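Local coordinates for small nuclear ribonucleoprotein homolog (Pyrobaculum aerophilum, PDB 1M5Q), which is an Sm-like archaeal protein that assembles into a 14-mer built on a beta-sheet toroid and probably binds RNA, as Sm-family proteins generally do, at residues H[73-82]-H[117-128]. Residues are numbered along the deposited sequence; the frame is centred on the assembly and turned at random.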
ATOM      1  N   GLU H  73      45.158  21.111   2.578  1.00 31.10           N
ATOM      2  CA  GLU H  73      46.078  20.418   1.688  1.00 30.15           C
ATOM      3  C   GLU H  73      45.848  20.941   0.253  1.00 29.61           C
ATOM      4  O   GLU H  73      46.796  21.163  -0.494  1.00 30.46           O
ATOM      5  CB  GLU H  73      45.849  18.923   1.762  1.00 31.37           C
ATOM      6  CG  GLU H  73      46.750  18.135   0.823  1.00 37.18           C
ATOM      7  CD  GLU H  73      48.240  18.243   1.217  1.00 39.03           C
ATOM      8  OE1 GLU H  73      48.570  18.127   2.427  1.00 41.44           O
ATOM      9  OE2 GLU H  73      49.069  18.429   0.315  1.00 38.96           O
ATOM     10  N   PHE H  74      44.589  21.150  -0.138  1.00 26.80           N
ATOM     11  CA  PHE H  74      44.310  21.695  -1.452  1.00 25.64           C
ATOM     12  C   PHE H  74      45.034  23.047  -1.638  1.00 24.87           C
ATOM     13  O   PHE H  74      45.567  23.341  -2.704  1.00 24.09           O
ATOM     14  CB  PHE H  74      42.790  21.935  -1.666  1.00 24.26           C
ATOM     15  CG  PHE H  74      42.431  22.494  -3.066  1.00 22.37           C
ATOM     16  CD1 PHE H  74      42.187  21.645  -4.118  1.00 22.69           C
ATOM     17  CD2 PHE H  74      42.357  23.861  -3.297  1.00 22.43           C
ATOM     18  CE1 PHE H  74      41.869  22.125  -5.418  1.00 21.81           C
ATOM     19  CE2 PHE H  74      42.034  24.367  -4.582  1.00 24.52           C
ATOM     20  CZ  PHE H  74      41.792  23.478  -5.645  1.00 23.05           C
ATOM     21  N   ALA H  75      44.974  23.889  -0.622  1.00 26.20           N
ATOM     22  CA  ALA H  75      45.590  25.206  -0.684  1.00 27.87           C
ATOM     23  C   ALA H  75      47.124  25.021  -0.843  1.00 30.16           C
ATOM     24  O   ALA H  75      47.763  25.673  -1.684  1.00 28.43           O
ATOM     25  CB  ALA H  75      45.258  25.975   0.561  1.00 25.48           C
ATOM     26  N   LYS H  76      47.682  24.102  -0.065  1.00 31.46           N
ATOM     27  CA  LYS H  76      49.098  23.814  -0.150  1.00 33.50           C
ATOM     28  C   LYS H  76      49.479  23.458  -1.584  1.00 32.57           C
ATOM     29  O   LYS H  76      50.395  24.016  -2.162  1.00 31.87           O
ATOM     30  CB  LYS H  76      49.443  22.650   0.794  1.00 36.29           C
ATOM     31  CG  LYS H  76      50.933  22.260   0.837  1.00 41.34           C
ATOM     32  CD  LYS H  76      51.188  21.185   1.903  1.00 43.66           C
ATOM     33  CE  LYS H  76      52.667  20.793   1.981  1.00 45.60           C
ATOM     34  NZ  LYS H  76      52.902  19.797   3.066  1.00 47.53           N
ATOM     35  N   GLN H  77      48.757  22.537  -2.181  1.00 31.43           N
ATOM     36  CA  GLN H  77      49.099  22.135  -3.529  1.00 31.71           C
ATOM     37  C   GLN H  77      48.770  23.225  -4.553  1.00 30.80           C
ATOM     38  O   GLN H  77      49.457  23.377  -5.574  1.00 29.53           O
ATOM     39  CB  GLN H  77      48.387  20.819  -3.855  1.00 33.57           C
ATOM     40  CG  GLN H  77      48.963  19.628  -3.086  1.00 38.05           C
ATOM     41  CD  GLN H  77      48.447  18.293  -3.607  1.00 41.68           C
ATOM     42  OE1 GLN H  77      48.071  18.173  -4.786  1.00 44.10           O
ATOM     43  NE2 GLN H  77      48.451  17.267  -2.744  1.00 43.35           N
ATOM     44  N   ALA H  78      47.732  24.007  -4.297  1.00 28.30           N
ATOM     45  CA  ALA H  78      47.436  25.062  -5.245  1.00 29.50           C
ATOM     46  C   ALA H  78      48.551  26.142  -5.230  1.00 29.74           C
ATOM     47  O   ALA H  78      48.744  26.846  -6.208  1.00 28.63           O
ATOM     48  CB  ALA H  78      46.107  25.694  -4.933  1.00 27.51           C
ATOM     49  N   GLU H  79      49.273  26.263  -4.115  1.00 32.47           N
ATOM     50  CA  GLU H  79      50.338  27.259  -3.982  1.00 34.02           C
ATOM     51  C   GLU H  79      51.533  26.944  -4.886  1.00 34.58           C
ATOM     52  O   GLU H  79      52.283  27.842  -5.222  1.00 34.72           O
ATOM     53  CB  GLU H  79      50.790  27.362  -2.524  1.00 38.23           C
ATOM     54  CG  GLU H  79      51.983  28.300  -2.229  1.00 42.20           C
ATOM     55  CD  GLU H  79      51.615  29.777  -2.303  1.00 45.69           C
ATOM     56  OE1 GLU H  79      50.500  30.126  -1.832  1.00 48.05           O
ATOM     57  OE2 GLU H  79      52.433  30.582  -2.812  1.00 44.89           O
ATOM     58  N   LYS H  80      51.688  25.686  -5.301  1.00 35.31           N
ATOM     59  CA  LYS H  80      52.799  25.295  -6.190  1.00 36.64           C
ATOM     60  C   LYS H  80      52.463  25.595  -7.642  1.00 34.02           C
ATOM     61  O   LYS H  80      53.327  25.619  -8.512  1.00 34.52           O
ATOM     62  CB  LYS H  80      53.091  23.792  -6.070  1.00 37.46           C
ATOM     63  CG  LYS H  80      53.371  23.403  -4.639  1.00 42.73           C
ATOM     64  CD  LYS H  80      53.569  21.898  -4.457  1.00 46.00           C
ATOM     65  CE  LYS H  80      53.365  21.550  -2.988  1.00 48.57           C
ATOM     66  NZ  LYS H  80      53.890  22.648  -2.081  1.00 50.97           N
ATOM     67  N   ILE H  81      51.192  25.816  -7.897  1.00 29.93           N
ATOM     68  CA  ILE H  81      50.731  26.053  -9.237  1.00 27.53           C
ATOM     69  C   ILE H  81      50.443  27.524  -9.441  1.00 27.42           C
ATOM     70  O   ILE H  81      50.632  28.033 -10.534  1.00 28.30           O
ATOM     71  CB  ILE H  81      49.429  25.247  -9.484  1.00 27.45           C
ATOM     72  CG1 ILE H  81      49.731  23.782  -9.273  1.00 28.80           C
ATOM     73  CG2 ILE H  81      48.854  25.505 -10.866  1.00 27.11           C
ATOM     74  CD1 ILE H  81      48.536  22.904  -9.436  1.00 30.93           C
ATOM     75  N   PHE H  82      49.961  28.196  -8.397  1.00 27.29           N
ATOM     76  CA  PHE H  82      49.591  29.622  -8.470  1.00 28.39           C
ATOM     77  C   PHE H  82      50.354  30.335  -7.346  1.00 29.17           C
ATOM     78  O   PHE H  82      49.763  30.839  -6.376  1.00 29.58           O
ATOM     79  CB  PHE H  82      48.054  29.788  -8.255  1.00 27.20           C
ATOM     80  CG  PHE H  82      47.193  28.917  -9.165  1.00 25.46           C
ATOM     81  CD1 PHE H  82      46.531  27.801  -8.655  1.00 27.15           C
ATOM     82  CD2 PHE H  82      46.987  29.267 -10.513  1.00 26.16           C
ATOM     83  CE1 PHE H  82      45.654  27.036  -9.450  1.00 22.55           C
ATOM     84  CE2 PHE H  82      46.115  28.518 -11.336  1.00 24.76           C
ATOM     85  CZ  PHE H  82      45.449  27.402 -10.787  1.00 26.82           C
ATOM     86  N   ARG H 117      42.164  25.375 -14.268  1.00 27.92           N
ATOM     87  CA  ARG H 117      43.264  24.638 -13.632  1.00 27.62           C
ATOM     88  C   ARG H 117      42.915  24.146 -12.204  1.00 27.43           C
ATOM     89  O   ARG H 117      43.278  23.027 -11.806  1.00 27.95           O
ATOM     90  CB  ARG H 117      44.531  25.502 -13.580  1.00 28.50           C
ATOM     91  CG  ARG H 117      45.736  24.796 -12.947  1.00 27.34           C
ATOM     92  CD  ARG H 117      46.043  23.533 -13.752  1.00 30.38           C
ATOM     93  NE  ARG H 117      47.388  23.075 -13.502  1.00 32.28           N
ATOM     94  CZ  ARG H 117      47.697  22.089 -12.673  1.00 40.56           C
ATOM     95  NH1 ARG H 117      46.735  21.440 -11.998  1.00 41.30           N
ATOM     96  NH2 ARG H 117      48.976  21.736 -12.530  1.00 42.74           N
ATOM     97  N   ALA H 118      42.223  24.976 -11.439  1.00 26.53           N
ATOM     98  CA  ALA H 118      41.855  24.604 -10.081  1.00 26.98           C
ATOM     99  C   ALA H 118      40.890  23.396 -10.157  1.00 26.30           C
ATOM    100  O   ALA H 118      40.952  22.483  -9.335  1.00 28.06           O
ATOM    101  CB  ALA H 118      41.196  25.831  -9.343  1.00 25.90           C
ATOM    102  N   LYS H 119      40.034  23.371 -11.166  1.00 27.13           N
ATOM    103  CA  LYS H 119      39.102  22.250 -11.339  1.00 27.41           C
ATOM    104  C   LYS H 119      39.891  20.967 -11.571  1.00 26.91           C
ATOM    105  O   LYS H 119      39.564  19.914 -11.017  1.00 26.04           O
ATOM    106  CB  LYS H 119      38.159  22.528 -12.508  1.00 30.21           C
ATOM    107  CG  LYS H 119      36.977  23.437 -12.139  1.00 29.84           C
ATOM    108  CD  LYS H 119      36.149  23.743 -13.350  1.00 31.67           C
ATOM    109  CE  LYS H 119      35.033  24.720 -13.015  1.00 34.14           C
ATOM    110  NZ  LYS H 119      34.382  25.190 -14.278  1.00 35.41           N
ATOM    111  N   ARG H 120      40.961  21.039 -12.356  1.00 27.56           N
ATOM    112  CA  ARG H 120      41.772  19.839 -12.563  1.00 26.42           C
ATOM    113  C   ARG H 120      42.497  19.438 -11.285  1.00 25.56           C
ATOM    114  O   ARG H 120      42.645  18.246 -11.023  1.00 24.38           O
ATOM    115  CB  ARG H 120      42.791  20.010 -13.688  1.00 29.10           C
ATOM    116  CG  ARG H 120      42.270  19.682 -15.046  1.00 33.43           C
ATOM    117  CD  ARG H 120      41.487  20.817 -15.594  1.00 38.41           C
ATOM    118  NE  ARG H 120      41.154  20.710 -17.024  1.00 38.37           N
ATOM    119  CZ  ARG H 120      40.261  21.513 -17.593  1.00 38.39           C
ATOM    120  NH1 ARG H 120      39.659  22.427 -16.823  1.00 37.60           N
ATOM    121  NH2 ARG H 120      39.965  21.413 -18.891  1.00 34.91           N
ATOM    122  N   LEU H 121      42.940  20.387 -10.464  1.00 24.97           N
ATOM    123  CA  LEU H 121      43.628  19.974  -9.207  1.00 24.27           C
ATOM    124  C   LEU H 121      42.603  19.280  -8.283  1.00 24.56           C
ATOM    125  O   LEU H 121      42.894  18.285  -7.628  1.00 23.46           O
ATOM    126  CB  LEU H 121      44.145  21.172  -8.451  1.00 25.42           C
ATOM    127  CG  LEU H 121      45.467  21.157  -7.683  1.00 30.70           C
ATOM    128  CD1 LEU H 121      45.302  22.060  -6.456  1.00 29.26           C
ATOM    129  CD2 LEU H 121      45.938  19.774  -7.319  1.00 28.90           C
ATOM    130  N   PHE H 122      41.410  19.861  -8.235  1.00 24.61           N
ATOM    131  CA  PHE H 122      40.295  19.352  -7.430  1.00 25.65           C
ATOM    132  C   PHE H 122      40.015  17.903  -7.798  1.00 24.18           C
ATOM    133  O   PHE H 122      39.934  17.012  -6.931  1.00 23.77           O
ATOM    134  CB  PHE H 122      39.035  20.216  -7.690  1.00 24.40           C
ATOM    135  CG  PHE H 122      37.953  20.027  -6.650  1.00 27.19           C
ATOM    136  CD1 PHE H 122      37.829  20.922  -5.595  1.00 28.51           C
ATOM    137  CD2 PHE H 122      37.040  18.990  -6.754  1.00 26.60           C
ATOM    138  CE1 PHE H 122      36.787  20.793  -4.652  1.00 28.10           C
ATOM    139  CE2 PHE H 122      36.006  18.845  -5.833  1.00 28.82           C
ATOM    140  CZ  PHE H 122      35.877  19.751  -4.780  1.00 29.31           C
ATOM    141  N   GLU H 123      39.900  17.667  -9.106  1.00 25.09           N
ATOM    142  CA  GLU H 123      39.654  16.317  -9.624  1.00 25.09           C
ATOM    143  C   GLU H 123      40.810  15.391  -9.347  1.00 26.13           C
ATOM    144  O   GLU H 123      40.618  14.198  -9.156  1.00 25.94           O
ATOM    145  CB  GLU H 123      39.356  16.368 -11.123  1.00 26.46           C
ATOM    146  CG  GLU H 123      37.990  16.962 -11.417  1.00 24.96           C
ATOM    147  CD  GLU H 123      37.958  17.663 -12.773  1.00 27.55           C
ATOM    148  OE1 GLU H 123      38.803  17.321 -13.647  1.00 28.54           O
ATOM    149  OE2 GLU H 123      37.090  18.547 -12.965  1.00 26.03           O
ATOM    150  N   GLU H 124      42.018  15.920  -9.265  1.00 27.38           N
ATOM    151  CA  GLU H 124      43.139  15.040  -8.977  1.00 30.43           C
ATOM    152  C   GLU H 124      42.984  14.512  -7.537  1.00 30.74           C
ATOM    153  O   GLU H 124      43.260  13.326  -7.260  1.00 31.29           O
ATOM    154  CB  GLU H 124      44.449  15.788  -9.205  1.00 32.19           C
ATOM    155  CG  GLU H 124      45.508  14.935  -9.837  1.00 39.79           C
ATOM    156  CD  GLU H 124      44.995  14.080 -10.992  1.00 43.43           C
ATOM    157  OE1 GLU H 124      44.484  14.625 -12.009  1.00 45.33           O
ATOM    158  OE2 GLU H 124      45.118  12.839 -10.878  1.00 46.81           O
ATOM    159  N   PHE H 125      42.516  15.360  -6.625  1.00 29.87           N
ATOM    160  CA  PHE H 125      42.252  14.892  -5.246  1.00 29.93           C
ATOM    161  C   PHE H 125      41.123  13.846  -5.268  1.00 31.64           C
ATOM    162  O   PHE H 125      41.227  12.809  -4.607  1.00 33.69           O
ATOM    163  CB  PHE H 125      41.796  16.024  -4.301  1.00 28.24           C
ATOM    164  CG  PHE H 125      42.905  16.871  -3.768  1.00 25.70           C
ATOM    165  CD1 PHE H 125      43.497  17.843  -4.544  1.00 25.36           C
ATOM    166  CD2 PHE H 125      43.360  16.697  -2.458  1.00 27.37           C
ATOM    167  CE1 PHE H 125      44.553  18.652  -4.018  1.00 23.99           C
ATOM    168  CE2 PHE H 125      44.394  17.490  -1.927  1.00 24.26           C
ATOM    169  CZ  PHE H 125      44.987  18.471  -2.721  1.00 25.66           C
ATOM    170  N   LEU H 126      40.044  14.103  -6.010  1.00 31.13           N
ATOM    171  CA  LEU H 126      38.932  13.142  -6.069  1.00 32.31           C
ATOM    172  C   LEU H 126      39.345  11.800  -6.652  1.00 34.99           C
ATOM    173  O   LEU H 126      38.755  10.785  -6.328  1.00 35.72           O
ATOM    174  CB  LEU H 126      37.761  13.682  -6.901  1.00 28.41           C
ATOM    175  CG  LEU H 126      37.197  15.030  -6.459  1.00 27.08           C
ATOM    176  CD1 LEU H 126      36.011  15.384  -7.337  1.00 24.10           C
ATOM    177  CD2 LEU H 126      36.797  14.971  -5.007  1.00 26.19           C
ATOM    178  N   LYS H 127      40.337  11.783  -7.540  1.00 37.96           N
ATOM    179  CA  LYS H 127      40.775  10.531  -8.111  1.00 40.68           C
ATOM    180  C   LYS H 127      41.667   9.719  -7.153  1.00 45.48           C
ATOM    181  O   LYS H 127      41.800   8.504  -7.334  1.00 47.36           O
ATOM    182  CB  LYS H 127      41.499  10.769  -9.436  1.00 38.91           C
ATOM    183  CG  LYS H 127      40.598  11.250 -10.543  1.00 36.72           C
ATOM    184  CD  LYS H 127      41.282  11.233 -11.922  1.00 38.44           C
ATOM    185  CE  LYS H 127      42.344  12.278 -12.105  1.00 38.45           C
ATOM    186  NZ  LYS H 127      43.082  12.131 -13.413  1.00 35.60           N
ATOM    187  N   ARG H 128      42.249  10.359  -6.132  1.00 49.02           N
ATOM    188  CA  ARG H 128      43.134   9.662  -5.181  1.00 52.42           C
ATOM    189  C   ARG H 128      42.358   8.691  -4.301  1.00 54.37           C
ATOM    190  O   ARG H 128      42.686   7.472  -4.344  1.00 54.57           O
ATOM    191  CB  ARG H 128      43.888  10.663  -4.282  1.00 54.27           C
ATOM    192  CG  ARG H 128      44.758  11.669  -5.068  1.00 56.55           C
ATOM    193  CD  ARG H 128      45.473  12.768  -4.195  1.00 57.40           C
ATOM    194  NE  ARG H 128      46.044  13.787  -5.088  1.00 59.49           N
ATOM    195  CZ  ARG H 128      46.686  14.893  -4.721  1.00 59.15           C
ATOM    196  NH1 ARG H 128      46.874  15.171  -3.437  1.00 59.38           N
ATOM    197  NH2 ARG H 128      47.107  15.739  -5.661  1.00 58.01           N
TER
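Helix segments 73-81 and 117-127 approach to 10.9 Å between axes, their N-to-C directions 134° apart, with Phe74 CA 7.6 Å from Phe122 CA. Phe74 acts as a knob among Ala118, Leu121, Phe122 and Phe125: with CG anti to the backbone N, its ring reaches the second helix. Leu121 CD1 lies over one ring face, 3.9 Å from the centroid of Phe74, a CH-pi contact, while the backbone at Ala118 O and Phe122 N meets the ring edge. The Phe125 ring meets that of Phe74 obliquely, planes 44° apart, its CZ 3.5 Å from Phe74 CA. The packing is reciprocal, as Leu121 enters the hole formed by Phe74, Gln77, Ala78 and Ile81. Both helices belong to the Lsm C-terminal region, an alpha+beta module appended to the Sm fold; Ala78 also packs on Val86 and Ala118 on Ile97, placing the pair against its four-stranded antiparallel sheet. At one end, Arg128 NH2 donates to Gln77 OE1 (2.8 Å, 166° at the hydrogen), in the carbonyl plane and on a lone pair, but Gln77 NE2 and Arg128 NH1, both donors, are crowded at 2.7 Å, so the amide's rotation is doubtful. A leucine in place of Gln77 would probably leave Arg128 without its amide acceptor and its guanidinium less fixed in rotation. Near the other end, Ile81 CD1 sits over one face of the Arg117 guanidinium, 3.4 Å from Arg117 CZ, and Phe82 CZ touches Arg117 CG at 3.4 Å.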